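Local coordinates for methyl-accepting chemotaxis protein, putative (Geobacter sulfurreducens, PDB 3OOV), which probably takes part in chemotaxis signalling, this fragment being a GAF domain of the kind that in many relatives senses small ligands, at residues F115-I120 and I127-V132; Y34-I39 and D133-R138; V66-Q71 and S102-I107; K13-D18 and I160-L165; D89-Y94 and R111-V116. One frame throughout, in Å; residues are numbered along the deposited sequence.

Contact 1 of 5, residues F115-I120 and I127-V132; sequences FVICPI and IGVFAV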
# COMPACT_ATOMS: atom_id res chain seq x y z
N PHE A 115 -6.80 -8.96 6.93
CA PHE A 115 -5.53 -8.68 7.56
C PHE A 115 -4.80 -7.55 6.89
O PHE A 115 -5.13 -7.17 5.76
CB PHE A 115 -4.64 -9.94 7.48
CG PHE A 115 -4.55 -10.51 6.07
CD1 PHE A 115 -3.71 -9.92 5.13
CD2 PHE A 115 -5.40 -11.54 5.68
CE1 PHE A 115 -3.68 -10.44 3.82
CE2 PHE A 115 -5.41 -12.04 4.37
CZ PHE A 115 -4.53 -11.47 3.43
N VAL A 116 -3.76 -7.09 7.55
CA VAL A 116 -2.70 -6.23 6.97
C VAL A 116 -1.35 -6.92 7.02
O VAL A 116 -0.93 -7.52 8.09
CB VAL A 116 -2.56 -4.98 7.88
CG1 VAL A 116 -1.28 -4.17 7.56
CG2 VAL A 116 -3.88 -4.05 7.74
N ILE A 117 -0.65 -6.87 5.89
CA ILE A 117 0.78 -7.31 5.82
C ILE A 117 1.62 -6.07 5.54
O ILE A 117 1.33 -5.29 4.61
CB ILE A 117 1.07 -8.30 4.69
CG1 ILE A 117 -0.09 -9.30 4.43
CG2 ILE A 117 2.48 -8.95 4.93
CD1 ILE A 117 -0.38 -10.35 5.65
N CYS A 118 2.67 -5.92 6.32
CA CYS A 118 3.48 -4.72 6.30
C CYS A 118 4.96 -5.18 6.23
O CYS A 118 5.36 -6.04 6.98
CB CYS A 118 3.20 -3.90 7.54
SG CYS A 118 4.36 -2.54 7.69
N PRO A 119 5.73 -4.67 5.26
CA PRO A 119 7.10 -5.17 5.06
C PRO A 119 8.00 -4.58 6.14
O PRO A 119 7.70 -3.49 6.62
CB PRO A 119 7.50 -4.60 3.69
CG PRO A 119 6.70 -3.20 3.63
CD PRO A 119 5.39 -3.54 4.36
N ILE A 120 9.03 -5.30 6.56
CA ILE A 120 10.06 -4.71 7.41
C ILE A 120 11.20 -4.37 6.45
O ILE A 120 11.69 -5.23 5.75
CB ILE A 120 10.54 -5.73 8.47
CG1 ILE A 120 9.33 -6.14 9.38
CG2 ILE A 120 11.77 -5.13 9.27
CD1 ILE A 120 9.52 -7.48 10.10
N ILE A 127 13.35 -7.28 4.56
CA ILE A 127 13.94 -8.43 5.20
C ILE A 127 12.95 -9.31 5.97
O ILE A 127 13.35 -10.31 6.55
CB ILE A 127 15.10 -7.99 6.07
CG1 ILE A 127 14.62 -7.01 7.14
CG2 ILE A 127 16.18 -7.32 5.15
CD1 ILE A 127 15.68 -6.73 8.21
N GLY A 128 11.67 -8.93 6.02
CA GLY A 128 10.66 -9.79 6.65
C GLY A 128 9.32 -9.05 6.61
O GLY A 128 9.26 -8.03 5.96
N VAL A 129 8.30 -9.51 7.34
CA VAL A 129 6.96 -8.95 7.36
C VAL A 129 6.30 -9.01 8.75
O VAL A 129 6.53 -9.95 9.56
CB VAL A 129 5.96 -9.63 6.27
CG1 VAL A 129 6.48 -9.50 4.83
CG2 VAL A 129 5.71 -11.10 6.55
N PHE A 130 5.46 -8.00 9.02
CA PHE A 130 4.41 -8.13 10.05
C PHE A 130 3.14 -8.53 9.35
O PHE A 130 2.77 -7.91 8.37
CB PHE A 130 4.16 -6.79 10.71
CG PHE A 130 5.13 -6.44 11.75
CD1 PHE A 130 6.48 -6.26 11.44
CD2 PHE A 130 4.69 -6.25 13.06
CE1 PHE A 130 7.41 -5.88 12.43
CE2 PHE A 130 5.60 -5.88 14.07
CZ PHE A 130 6.97 -5.68 13.77
N ALA A 131 2.46 -9.57 9.83
CA ALA A 131 1.11 -9.91 9.33
C ALA A 131 0.21 -9.76 10.57
O ALA A 131 0.41 -10.45 11.57
CB ALA A 131 1.10 -11.38 8.81
N VAL A 132 -0.81 -8.90 10.49
CA VAL A 132 -1.60 -8.52 11.66
C VAL A 132 -3.11 -8.68 11.32
O VAL A 132 -3.53 -8.39 10.17
CB VAL A 132 -1.31 -7.09 12.17
CG1 VAL A 132 -2.18 -6.75 13.46
CG2 VAL A 132 0.16 -6.90 12.56
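Ile120 buries more surface here than any other residue, its side chain laid across the rim of the Phe130 ring at about a right angle. CG1 sits at the ring edge, near its plane, 3.5 Å from Phe130 CD1, and CD1 is packed against the same rim. The isoleucine also passes alongside the backbone of Gly128, its CB 3.6 Å from Gly128 O. Strands 115-122 and 125-133 form an antiparallel beta hairpin in the central sheet of the GAF domain, and paired backbone bonds such as Val132 N to Val116 O (2.8 Å) and Phe130 N to Cys118 O (2.8 Å) set the register. On the sheet face of Ile117, Ala131 is the shallow spot: Ile117 CD1 drops onto Ala131 CB at 3.6 Å. Ile117 CG2, anti to the backbone N, turns instead to Val129 CB, 3.8 Å away. Helix 74-82 covers this face through Ile76 and Cys79, while helix 143-167 packs on Cys118 and Val132 from the other.

Contact 2 of 5, residues Y34-I39 and D133-R138; sequences YERVNI and DNRSSR. With GOL (glycerol), chain C.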
# COMPACT_ATOMS: atom_id res chain seq x y z
N TYR A 34 -4.08 -5.36 19.30
CA TYR A 34 -4.21 -6.21 18.05
C TYR A 34 -4.21 -7.65 18.44
O TYR A 34 -3.35 -8.09 19.22
CB TYR A 34 -3.10 -5.96 17.01
CG TYR A 34 -3.25 -4.56 16.52
CD1 TYR A 34 -4.29 -4.25 15.65
CD2 TYR A 34 -2.49 -3.52 17.06
CE1 TYR A 34 -4.52 -2.97 15.24
CE2 TYR A 34 -2.70 -2.21 16.65
CZ TYR A 34 -3.72 -1.96 15.70
OH TYR A 34 -4.01 -0.68 15.24
N GLU A 35 -5.12 -8.40 17.87
CA GLU A 35 -5.43 -9.73 18.34
C GLU A 35 -4.35 -10.77 17.90
O GLU A 35 -3.96 -11.60 18.69
CB GLU A 35 -6.80 -10.08 17.73
CG GLU A 35 -7.40 -11.31 18.30
CD GLU A 35 -8.41 -12.05 17.34
OE1 GLU A 35 -9.34 -11.31 16.83
OE2 GLU A 35 -8.25 -13.36 17.17
N ARG A 36 -3.91 -10.74 16.64
CA ARG A 36 -2.91 -11.65 16.12
C ARG A 36 -1.79 -10.86 15.46
O ARG A 36 -2.06 -10.00 14.61
CB ARG A 36 -3.54 -12.59 15.08
CG ARG A 36 -4.84 -13.13 15.49
CD ARG A 36 -4.75 -14.45 16.22
NE ARG A 36 -6.09 -14.98 16.49
CZ ARG A 36 -6.44 -16.28 16.39
NH1 ARG A 36 -5.56 -17.22 16.00
NH2 ARG A 36 -7.69 -16.66 16.66
N VAL A 37 -0.56 -11.08 15.89
CA VAL A 37 0.59 -10.36 15.40
C VAL A 37 1.63 -11.41 15.08
O VAL A 37 2.12 -12.14 15.97
CB VAL A 37 1.16 -9.32 16.38
CG1 VAL A 37 2.42 -8.63 15.78
CG2 VAL A 37 0.06 -8.26 16.69
N ASN A 38 1.87 -11.51 13.78
CA ASN A 38 2.76 -12.53 13.23
C ASN A 38 3.98 -11.82 12.61
O ASN A 38 3.84 -10.79 11.90
CB ASN A 38 2.05 -13.46 12.25
CG ASN A 38 0.86 -14.19 12.91
OD1 ASN A 38 1.03 -14.94 13.89
ND2 ASN A 38 -0.37 -13.91 12.40
N ILE A 39 5.16 -12.30 12.96
CA ILE A 39 6.37 -11.71 12.37
C ILE A 39 7.26 -12.80 11.76
O ILE A 39 7.63 -13.75 12.45
CB ILE A 39 7.18 -10.87 13.37
CG1 ILE A 39 6.29 -9.83 14.03
CG2 ILE A 39 8.45 -10.18 12.67
CD1 ILE A 39 7.01 -9.09 15.23
N ASP A 133 -3.88 -9.19 12.28
CA ASP A 133 -5.33 -9.30 12.12
C ASP A 133 -6.09 -9.21 13.44
O ASP A 133 -5.53 -9.46 14.51
CB ASP A 133 -5.74 -10.54 11.31
CG ASP A 133 -5.67 -11.81 12.12
OD1 ASP A 133 -6.61 -12.00 12.94
OD2 ASP A 133 -4.66 -12.60 11.99
N ASN A 134 -7.38 -8.81 13.32
CA ASN A 134 -8.33 -8.81 14.47
C ASN A 134 -9.52 -9.71 13.99
O ASN A 134 -10.65 -9.26 13.88
CB ASN A 134 -8.80 -7.35 14.71
CG ASN A 134 -7.79 -6.51 15.49
OD1 ASN A 134 -6.94 -7.03 16.23
ND2 ASN A 134 -7.90 -5.19 15.35
N ARG A 135 -9.23 -10.94 13.62
CA ARG A 135 -10.23 -11.73 12.90
C ARG A 135 -11.52 -12.01 13.70
O ARG A 135 -12.48 -12.43 13.11
CB ARG A 135 -9.63 -13.07 12.47
CG ARG A 135 -9.50 -14.12 13.63
CD ARG A 135 -8.61 -15.34 13.19
NE ARG A 135 -7.24 -14.93 12.88
CZ ARG A 135 -6.22 -15.78 12.59
NH1 ARG A 135 -6.44 -17.07 12.52
NH2 ARG A 135 -4.98 -15.32 12.37
N SER A 136 -11.51 -11.87 15.03
CA SER A 136 -12.72 -12.18 15.75
C SER A 136 -13.58 -10.91 15.88
O SER A 136 -14.73 -10.98 16.29
CB SER A 136 -12.43 -12.86 17.10
OG SER A 136 -12.21 -11.89 18.07
N SER A 137 -13.03 -9.77 15.49
CA SER A 137 -13.82 -8.56 15.44
C SER A 137 -14.35 -8.40 14.01
O SER A 137 -13.71 -8.80 13.01
CB SER A 137 -13.00 -7.35 15.90
OG SER A 137 -13.70 -6.12 15.65
N ARG A 138 -15.54 -7.82 13.89
CA ARG A 138 -16.06 -7.53 12.55
C ARG A 138 -15.51 -6.17 12.07
O ARG A 138 -15.74 -5.77 10.95
CB ARG A 138 -17.59 -7.66 12.52
CG ARG A 138 -18.05 -9.17 12.43
CD ARG A 138 -19.15 -9.50 13.46
NE ARG A 138 -19.75 -10.84 13.23
CZ ARG A 138 -20.16 -11.69 14.18
NH1 ARG A 138 -20.06 -11.37 15.48
NH2 ARG A 138 -20.70 -12.87 13.83
C1 GOL C . -2.81 -13.30 7.47
O1 GOL C . -2.13 -14.32 6.78
C2 GOL C . -2.52 -13.54 8.93
O2 GOL C . -3.42 -14.55 9.40
C3 GOL C . -2.75 -12.22 9.61
O3 GOL C . -2.32 -12.24 10.96
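Arg36 and Arg135 stack their guanidinium groups flat, planes 5° apart and centres 3.8 Å apart, despite their like charges. Glu35 OE1 takes Ser136 N (2.9 Å) on its syn lone pair and Ser136 OG from above the carboxylate plane. Glu35 CG stands anti to the backbone N (chi1 -169°), and the extended chain carries the carboxylate to Ser136. Asn134 OD1 accepts from Glu35 N at 2.8 Å, and Arg36 and Asp133 form an antiparallel hydrogen-bonded backbone pair. Each stacked arginine has its own carboxylate, which probably offsets the repulsion. Arg36 NE meets Glu35 OE2 at 2.8 Å in a nearly straight salt bridge, while Arg135 grips Asp133 side-on, NE to OD1 (3.0 Å) and NH2 to OD2 (2.8 Å). An alanine in place of Arg135 would probably leave the Asp133 carboxylate without its two-pronged mate and one face of the Arg36 guanidinium without its stacking partner. Further out, Arg135 also bonds the carbonyls of Arg108 and Ala109. A glycerol donates from O3 to Asp133 OD2 (2.6 Å). Asp133 OD1 also accepts from Arg135 N, an Asx turn leading into the type I beta turn Asn134-Ser137 as the chain leaves the GAF sheet.

Contact 3 of 5, residues V66-Q71 and S102-I107; sequences VLPLDQ and SPYDAI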
# COMPACT_ATOMS: atom_id res chain seq x y z
N VAL A 66 9.18 -22.77 8.68
CA VAL A 66 9.86 -22.06 7.58
C VAL A 66 8.97 -22.23 6.38
O VAL A 66 8.53 -23.34 6.08
CB VAL A 66 11.29 -22.67 7.28
CG1 VAL A 66 12.05 -21.95 6.10
CG2 VAL A 66 12.16 -22.72 8.56
N LEU A 67 8.81 -21.16 5.62
CA LEU A 67 7.76 -21.11 4.61
C LEU A 67 8.38 -20.61 3.29
O LEU A 67 9.22 -19.68 3.32
CB LEU A 67 6.65 -20.14 5.12
CG LEU A 67 5.86 -20.64 6.37
CD1 LEU A 67 5.16 -19.52 7.11
CD2 LEU A 67 4.83 -21.74 5.90
N PRO A 68 7.99 -21.20 2.15
CA PRO A 68 8.55 -20.68 0.85
C PRO A 68 8.13 -19.27 0.45
O PRO A 68 6.97 -18.93 0.54
CB PRO A 68 8.00 -21.66 -0.21
CG PRO A 68 6.75 -22.29 0.42
CD PRO A 68 6.99 -22.28 1.95
N LEU A 69 9.06 -18.46 -0.06
CA LEU A 69 8.72 -17.14 -0.58
C LEU A 69 8.50 -17.26 -2.04
O LEU A 69 9.32 -16.83 -2.83
CB LEU A 69 9.86 -16.14 -0.40
CG LEU A 69 9.76 -15.24 0.81
CD1 LEU A 69 11.02 -14.51 1.01
CD2 LEU A 69 8.57 -14.26 0.70
N ASP A 70 7.39 -17.85 -2.44
CA ASP A 70 7.07 -17.91 -3.81
C ASP A 70 5.56 -17.66 -3.77
O ASP A 70 5.01 -17.06 -2.79
CB ASP A 70 7.49 -19.27 -4.43
CG ASP A 70 6.87 -20.52 -3.71
OD1 ASP A 70 5.75 -20.46 -3.17
OD2 ASP A 70 7.50 -21.62 -3.73
N GLN A 71 4.89 -18.18 -4.77
CA GLN A 71 3.51 -17.83 -4.99
C GLN A 71 2.62 -18.47 -3.92
O GLN A 71 1.52 -17.98 -3.67
CB GLN A 71 3.07 -18.20 -6.43
CG GLN A 71 2.99 -19.73 -6.70
CD GLN A 71 4.38 -20.40 -6.92
OE1 GLN A 71 5.38 -19.72 -7.25
NE2 GLN A 71 4.43 -21.73 -6.72
N SER A 102 -1.05 -24.17 0.52
CA SER A 102 -0.10 -25.04 1.29
C SER A 102 1.36 -24.68 0.99
O SER A 102 1.71 -24.59 -0.16
CB SER A 102 -0.31 -26.51 0.94
OG SER A 102 0.37 -27.27 1.96
N PRO A 103 2.25 -24.54 2.01
CA PRO A 103 2.04 -24.89 3.42
C PRO A 103 1.51 -23.76 4.28
O PRO A 103 1.23 -24.02 5.47
CB PRO A 103 3.45 -25.32 3.89
CG PRO A 103 4.37 -24.35 3.12
CD PRO A 103 3.68 -24.27 1.74
N TYR A 104 1.43 -22.52 3.74
CA TYR A 104 1.00 -21.36 4.57
C TYR A 104 -0.44 -21.59 5.17
O TYR A 104 -0.74 -21.16 6.29
CB TYR A 104 1.02 -20.05 3.78
CG TYR A 104 2.39 -19.42 3.40
CD1 TYR A 104 2.86 -18.31 4.08
CD2 TYR A 104 3.16 -19.92 2.34
CE1 TYR A 104 4.07 -17.70 3.74
CE2 TYR A 104 4.37 -19.31 1.96
CZ TYR A 104 4.81 -18.22 2.67
OH TYR A 104 6.00 -17.61 2.39
N ASP A 105 -1.32 -22.26 4.45
CA ASP A 105 -2.71 -22.35 4.87
C ASP A 105 -2.96 -23.51 5.85
O ASP A 105 -4.09 -23.76 6.26
CB ASP A 105 -3.62 -22.44 3.65
CG ASP A 105 -3.55 -23.81 2.95
OD1 ASP A 105 -4.34 -23.98 2.00
OD2 ASP A 105 -2.73 -24.69 3.31
N ALA A 106 -1.87 -24.19 6.23
CA ALA A 106 -1.91 -25.21 7.28
C ALA A 106 -1.67 -24.54 8.64
O ALA A 106 -1.77 -25.20 9.67
CB ALA A 106 -0.80 -26.30 7.03
N ILE A 107 -1.34 -23.23 8.65
CA ILE A 107 -1.02 -22.57 9.91
C ILE A 107 -2.20 -21.69 10.37
O ILE A 107 -2.54 -20.67 9.70
CB ILE A 107 0.25 -21.72 9.78
CG1 ILE A 107 1.25 -22.45 8.83
CG2 ILE A 107 0.82 -21.24 11.16
CD1 ILE A 107 2.68 -22.60 9.29
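Leu67 lies over one face of the Tyr104 ring, and Pro68 meets the same tyrosine at its edge. The CH-pi contact comes from Leu67 CB, 3.9 Å from the ring centroid and 23° off the normal, displaced toward the rim on the hydroxyl side. Apolar packing continues from there. Leu67 CG stands anti to the carbonyl carbon (chi1 -67°), and of the methyls it bears CD1 reaches the Tyr104 ring, while CD2 touches Pro103 CG at 3.8 Å and, more loosely, Ile107 CD1. The two prolines reach toward each other tip to tip, Pro68 CD 3.5 Å from Pro103 CG, the latter following a cis peptide bond. One polar link crosses, from Tyr104 OH to Pro68 O, modelled at a doubtfully short 2.5 Å, with the acceptor near the ring plane. A phenylalanine in place of Tyr104 would probably leave the Pro68 carbonyl without this partner. Leu49 of strand 48-55 also packs on Tyr104. Edge strand 66-68 thus holds the loop 102-107 mainly by apolar packing, with the hydroxyl giving the Pro68 carbonyl a partner.

Contact 4 of 5, residues K13-D18 and I160-L165; sequences KSIDVD and IVRINL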
# COMPACT_ATOMS: atom_id res chain seq x y z
N LYS A 13 17.28 -2.16 24.80
CA LYS A 13 18.19 -2.94 25.67
C LYS A 13 18.61 -4.28 25.10
O LYS A 13 19.54 -4.91 25.59
CB LYS A 13 17.49 -3.17 27.01
CG LYS A 13 17.87 -2.23 28.13
CD LYS A 13 19.13 -2.84 28.86
CE LYS A 13 19.07 -2.63 30.38
NZ LYS A 13 17.91 -3.35 31.04
N SER A 14 17.93 -4.75 24.05
CA SER A 14 18.22 -6.07 23.51
C SER A 14 19.24 -6.02 22.37
O SER A 14 19.29 -5.05 21.63
CB SER A 14 16.94 -6.73 22.98
OG SER A 14 17.26 -7.93 22.30
N ILE A 15 20.01 -7.09 22.24
CA ILE A 15 20.94 -7.26 21.13
C ILE A 15 20.67 -8.66 20.46
O ILE A 15 21.54 -9.24 19.82
CB ILE A 15 22.48 -7.00 21.56
CG1 ILE A 15 22.91 -7.93 22.69
CG2 ILE A 15 22.73 -5.50 21.92
CD1 ILE A 15 24.43 -8.17 22.72
N ASP A 16 19.43 -9.16 20.62
CA ASP A 16 18.95 -10.41 20.01
C ASP A 16 17.73 -10.03 19.10
O ASP A 16 16.60 -9.76 19.62
CB ASP A 16 18.56 -11.39 21.12
CG ASP A 16 17.89 -12.66 20.62
OD1 ASP A 16 18.06 -13.72 21.29
OD2 ASP A 16 17.18 -12.63 19.60
N VAL A 17 17.96 -10.01 17.79
CA VAL A 17 16.92 -9.70 16.77
C VAL A 17 15.54 -10.35 17.07
O VAL A 17 14.54 -9.66 17.17
CB VAL A 17 17.42 -10.02 15.31
CG1 VAL A 17 16.19 -10.05 14.24
CG2 VAL A 17 18.52 -9.05 14.89
N ASP A 18 15.52 -11.64 17.32
CA ASP A 18 14.28 -12.36 17.53
C ASP A 18 13.58 -11.88 18.78
O ASP A 18 12.33 -11.79 18.83
CB ASP A 18 14.55 -13.84 17.64
CG ASP A 18 14.87 -14.46 16.30
OD1 ASP A 18 14.83 -13.75 15.25
OD2 ASP A 18 15.13 -15.68 16.30
N ILE A 160 17.12 -3.86 14.06
CA ILE A 160 17.87 -4.86 13.33
C ILE A 160 19.20 -4.24 12.82
O ILE A 160 20.23 -4.84 12.93
CB ILE A 160 17.03 -5.45 12.21
CG1 ILE A 160 15.93 -6.29 12.89
CG2 ILE A 160 17.95 -6.28 11.19
CD1 ILE A 160 14.89 -6.79 11.97
N VAL A 161 19.11 -3.03 12.28
CA VAL A 161 20.26 -2.28 11.80
C VAL A 161 21.28 -2.04 12.94
O VAL A 161 22.47 -2.38 12.76
CB VAL A 161 19.85 -0.97 11.10
CG1 VAL A 161 21.07 -0.03 10.87
CG2 VAL A 161 19.23 -1.30 9.76
N ARG A 162 20.82 -1.49 14.07
CA ARG A 162 21.67 -1.33 15.26
C ARG A 162 22.33 -2.65 15.64
O ARG A 162 23.53 -2.71 15.85
CB ARG A 162 20.92 -0.76 16.48
CG ARG A 162 21.72 -0.87 17.83
CD ARG A 162 21.00 -0.21 19.12
NE ARG A 162 19.71 -0.85 19.48
CZ ARG A 162 19.58 -2.07 19.98
NH1 ARG A 162 20.67 -2.78 20.26
NH2 ARG A 162 18.35 -2.58 20.19
N ILE A 163 21.55 -3.72 15.73
CA ILE A 163 22.13 -4.95 16.20
C ILE A 163 23.17 -5.46 15.15
O ILE A 163 24.27 -5.91 15.52
CB ILE A 163 21.07 -5.98 16.52
CG1 ILE A 163 20.22 -5.56 17.74
CG2 ILE A 163 21.67 -7.36 16.69
CD1 ILE A 163 18.91 -6.43 17.93
N ASN A 164 22.83 -5.34 13.87
CA ASN A 164 23.74 -5.85 12.84
C ASN A 164 25.08 -5.07 12.81
O ASN A 164 26.14 -5.68 12.71
CB ASN A 164 23.07 -5.92 11.44
CG ASN A 164 22.04 -7.07 11.32
OD1 ASN A 164 22.12 -8.09 12.01
ND2 ASN A 164 21.10 -6.92 10.38
N LEU A 165 24.97 -3.74 12.89
CA LEU A 165 26.13 -2.82 12.84
C LEU A 165 27.03 -3.16 14.04
O LEU A 165 28.27 -3.20 13.92
CB LEU A 165 25.71 -1.32 12.68
CG LEU A 165 25.25 -0.82 11.26
CD1 LEU A 165 24.33 -1.81 10.57
CD2 LEU A 165 24.63 0.64 11.09
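The chain at 13-18 runs into the start of helix 17-31 while passing beside the helical segment 160-165, its CA atoms nearest at Ile15 and Ile163, 5.6 Å apart. Arg162 makes the polar grip, end-on: NH1 and NH2 both donate to Ser14 O, each at 3.0 Å, and the carbonyl oxygen lies near the guanidinium plane. CG of Arg162 stands anti to the backbone N (chi1 168°), and a bend at chi3 (62°) places NE so that the guanidinium end turns back to Ser14 O. Ile15 CG2 lies at the edge of the same guanidinium, 3.8 Å from NH1. Next along the helix, Ile163 points toward the 13-18 segment. Its CD1 packs against the backbone, 3.7 Å from Val17 N, and its CG2 lies near Ile15 O. Val17 splits its two methyls between neighbours one helical turn apart: CG1 to Ile160 CG1 and CG2 to Ile163 CG2, both at 4.0 Å. Ser14 OG accepts from Asp16 N at 3.0 Å in an ST turn and is also bonded to Glu19, and Asp16 is the N-cap residue, its OD2 taking the backbone N of Glu19. Val20 also packs on Ile163. The contact therefore joins the start of helix 17-31, and the link to it from helix 7-13, to the C-terminal part of helix 143-167, whose Lys167 bonds the carbonyl of Ile15.

Contact 5 of 5, residues D89-Y94 and R111-V116; sequences DDVSAY and RSKSFV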
# COMPACT_ATOMS: atom_id res chain seq x y z
N ASP A 89 -9.12 -6.37 3.30
CA ASP A 89 -10.30 -6.32 4.18
C ASP A 89 -11.05 -7.65 4.15
O ASP A 89 -11.62 -8.06 5.16
CB ASP A 89 -11.19 -5.08 3.90
CG ASP A 89 -11.55 -4.90 2.44
OD1 ASP A 89 -11.70 -5.92 1.69
OD2 ASP A 89 -11.72 -3.72 2.03
N ASP A 90 -11.04 -8.30 3.00
CA ASP A 90 -11.60 -9.62 2.86
C ASP A 90 -10.87 -10.32 1.73
O ASP A 90 -10.99 -9.92 0.58
CB ASP A 90 -13.08 -9.56 2.48
CG ASP A 90 -13.77 -10.91 2.60
OD1 ASP A 90 -13.21 -11.94 2.16
OD2 ASP A 90 -14.89 -10.95 3.14
N VAL A 91 -10.16 -11.40 2.03
CA VAL A 91 -9.37 -12.00 0.96
C VAL A 91 -10.18 -12.43 -0.26
O VAL A 91 -9.65 -12.44 -1.36
CB VAL A 91 -8.37 -13.08 1.45
CG1 VAL A 91 -9.05 -14.40 1.61
CG2 VAL A 91 -7.15 -13.15 0.47
N SER A 92 -11.46 -12.76 -0.10
CA SER A 92 -12.23 -13.30 -1.25
C SER A 92 -12.62 -12.20 -2.29
O SER A 92 -13.06 -12.51 -3.36
CB SER A 92 -13.47 -14.13 -0.79
OG SER A 92 -14.32 -13.29 -0.04
N ALA A 93 -12.43 -10.92 -1.97
CA ALA A 93 -12.69 -9.84 -2.91
C ALA A 93 -11.46 -9.50 -3.78
O ALA A 93 -11.52 -8.55 -4.56
CB ALA A 93 -13.16 -8.53 -2.15
N TYR A 94 -10.34 -10.23 -3.59
CA TYR A 94 -9.10 -9.98 -4.30
C TYR A 94 -8.80 -11.11 -5.28
O TYR A 94 -9.35 -12.17 -5.15
CB TYR A 94 -7.92 -9.75 -3.30
CG TYR A 94 -8.08 -8.42 -2.59
CD1 TYR A 94 -7.56 -7.21 -3.12
CD2 TYR A 94 -8.87 -8.33 -1.46
CE1 TYR A 94 -7.78 -6.00 -2.45
CE2 TYR A 94 -9.07 -7.18 -0.85
CZ TYR A 94 -8.55 -6.01 -1.36
OH TYR A 94 -8.84 -4.88 -0.63
N ARG A 111 -4.29 -17.95 9.04
CA ARG A 111 -5.54 -18.21 8.31
C ARG A 111 -6.61 -17.09 8.34
O ARG A 111 -7.71 -17.35 8.01
CB ARG A 111 -6.20 -19.47 8.83
CG ARG A 111 -5.63 -20.72 8.30
CD ARG A 111 -6.45 -21.81 8.94
NE ARG A 111 -5.90 -23.04 8.48
CZ ARG A 111 -6.04 -24.19 9.10
NH1 ARG A 111 -6.75 -24.26 10.22
NH2 ARG A 111 -5.46 -25.27 8.59
N SER A 112 -6.29 -15.88 8.73
CA SER A 112 -7.30 -14.84 8.74
C SER A 112 -7.75 -14.58 7.31
O SER A 112 -6.97 -14.66 6.37
CB SER A 112 -6.73 -13.61 9.38
OG SER A 112 -7.77 -12.70 9.69
N LYS A 113 -9.03 -14.28 7.13
CA LYS A 113 -9.50 -13.83 5.84
C LYS A 113 -9.42 -12.32 5.69
O LYS A 113 -9.73 -11.77 4.62
CB LYS A 113 -10.95 -14.35 5.63
CG LYS A 113 -11.02 -15.80 4.99
CD LYS A 113 -10.17 -16.87 5.69
CE LYS A 113 -10.15 -18.23 4.92
NZ LYS A 113 -8.77 -18.83 5.02
N SER A 114 -9.06 -11.63 6.76
CA SER A 114 -8.95 -10.19 6.76
C SER A 114 -7.64 -9.81 7.51
O SER A 114 -7.38 -10.31 8.60
CB SER A 114 -10.12 -9.58 7.48
OG SER A 114 -9.73 -9.59 8.84
N PHE A 115 -6.80 -8.96 6.93
CA PHE A 115 -5.53 -8.68 7.56
C PHE A 115 -4.80 -7.55 6.89
O PHE A 115 -5.13 -7.17 5.76
CB PHE A 115 -4.64 -9.94 7.48
CG PHE A 115 -4.55 -10.51 6.07
CD1 PHE A 115 -3.71 -9.92 5.13
CD2 PHE A 115 -5.40 -11.54 5.68
CE1 PHE A 115 -3.68 -10.44 3.82
CE2 PHE A 115 -5.41 -12.04 4.37
CZ PHE A 115 -4.53 -11.47 3.43
N VAL A 116 -3.76 -7.09 7.55
CA VAL A 116 -2.70 -6.23 6.97
C VAL A 116 -1.35 -6.92 7.02
O VAL A 116 -0.93 -7.52 8.09
CB VAL A 116 -2.56 -4.98 7.88
CG1 VAL A 116 -1.28 -4.17 7.56
CG2 VAL A 116 -3.88 -4.05 7.74
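Val91 buries the most surface here, ahead of Lys113 and Asp89, and its backbone N donates to Lys113 O at 2.7 Å. This joins a short 3-10 turn, 91-93, to the loop that enters strand 115-122 of the GAF sheet. Around that bond, Val91 CG1, set between the backbone N and the carbonyl carbon (chi1 83°), lies 4.2 Å from Lys113 CG, the two side chains crossing obliquely, so the lysine touches through its aliphatic part. Val91 CB also approaches the Phe115 ring, 4.3 Å from CE2. Asp89 takes part through its backbone: its carbonyl O lies 3.2 Å from Ser114 CB, and its own side chain points away. Asp90 CA adds a CH...O contact to the same Lys113 oxygen. Ala93 and Tyr94 meet the second subunit: Arg83 of that copy bonds Ala93 O and makes a cation-pi contact with Tyr94. Within the other segment Ser112 OG donates to Ser114 O just before the strand begins. The turn itself is started by an Asx turn: Asp90 OD1 accepts from Ser92 N at 3.0 Å and Ser92 OG at 2.8 Å, both from the same face of the carboxylate plane.

Contacts 1, 2, 3 and 5 all reach the six-stranded antiparallel sheet of the GAF domain, while contact 4 lies between helices. Contact 1 is central, about 4 Å from the chain centre; contacts 2 and 5 lie about 12 and 14 Å from contact 1, centre to centre. Contact 1 shares Phe115 and Val116 with contact 5 and meets contact 2 through Ala131 N and Asn38 O, on adjacent strands. Along the chain, contact 4 encloses all the others, and contact 2 encloses contacts 1, 3 and 5, with contacts 3 and 5 interleaved. Contact 4 thus ties the N-terminal and C-terminal helical regions together on the side of the chain's centre opposite contacts 2 and 5.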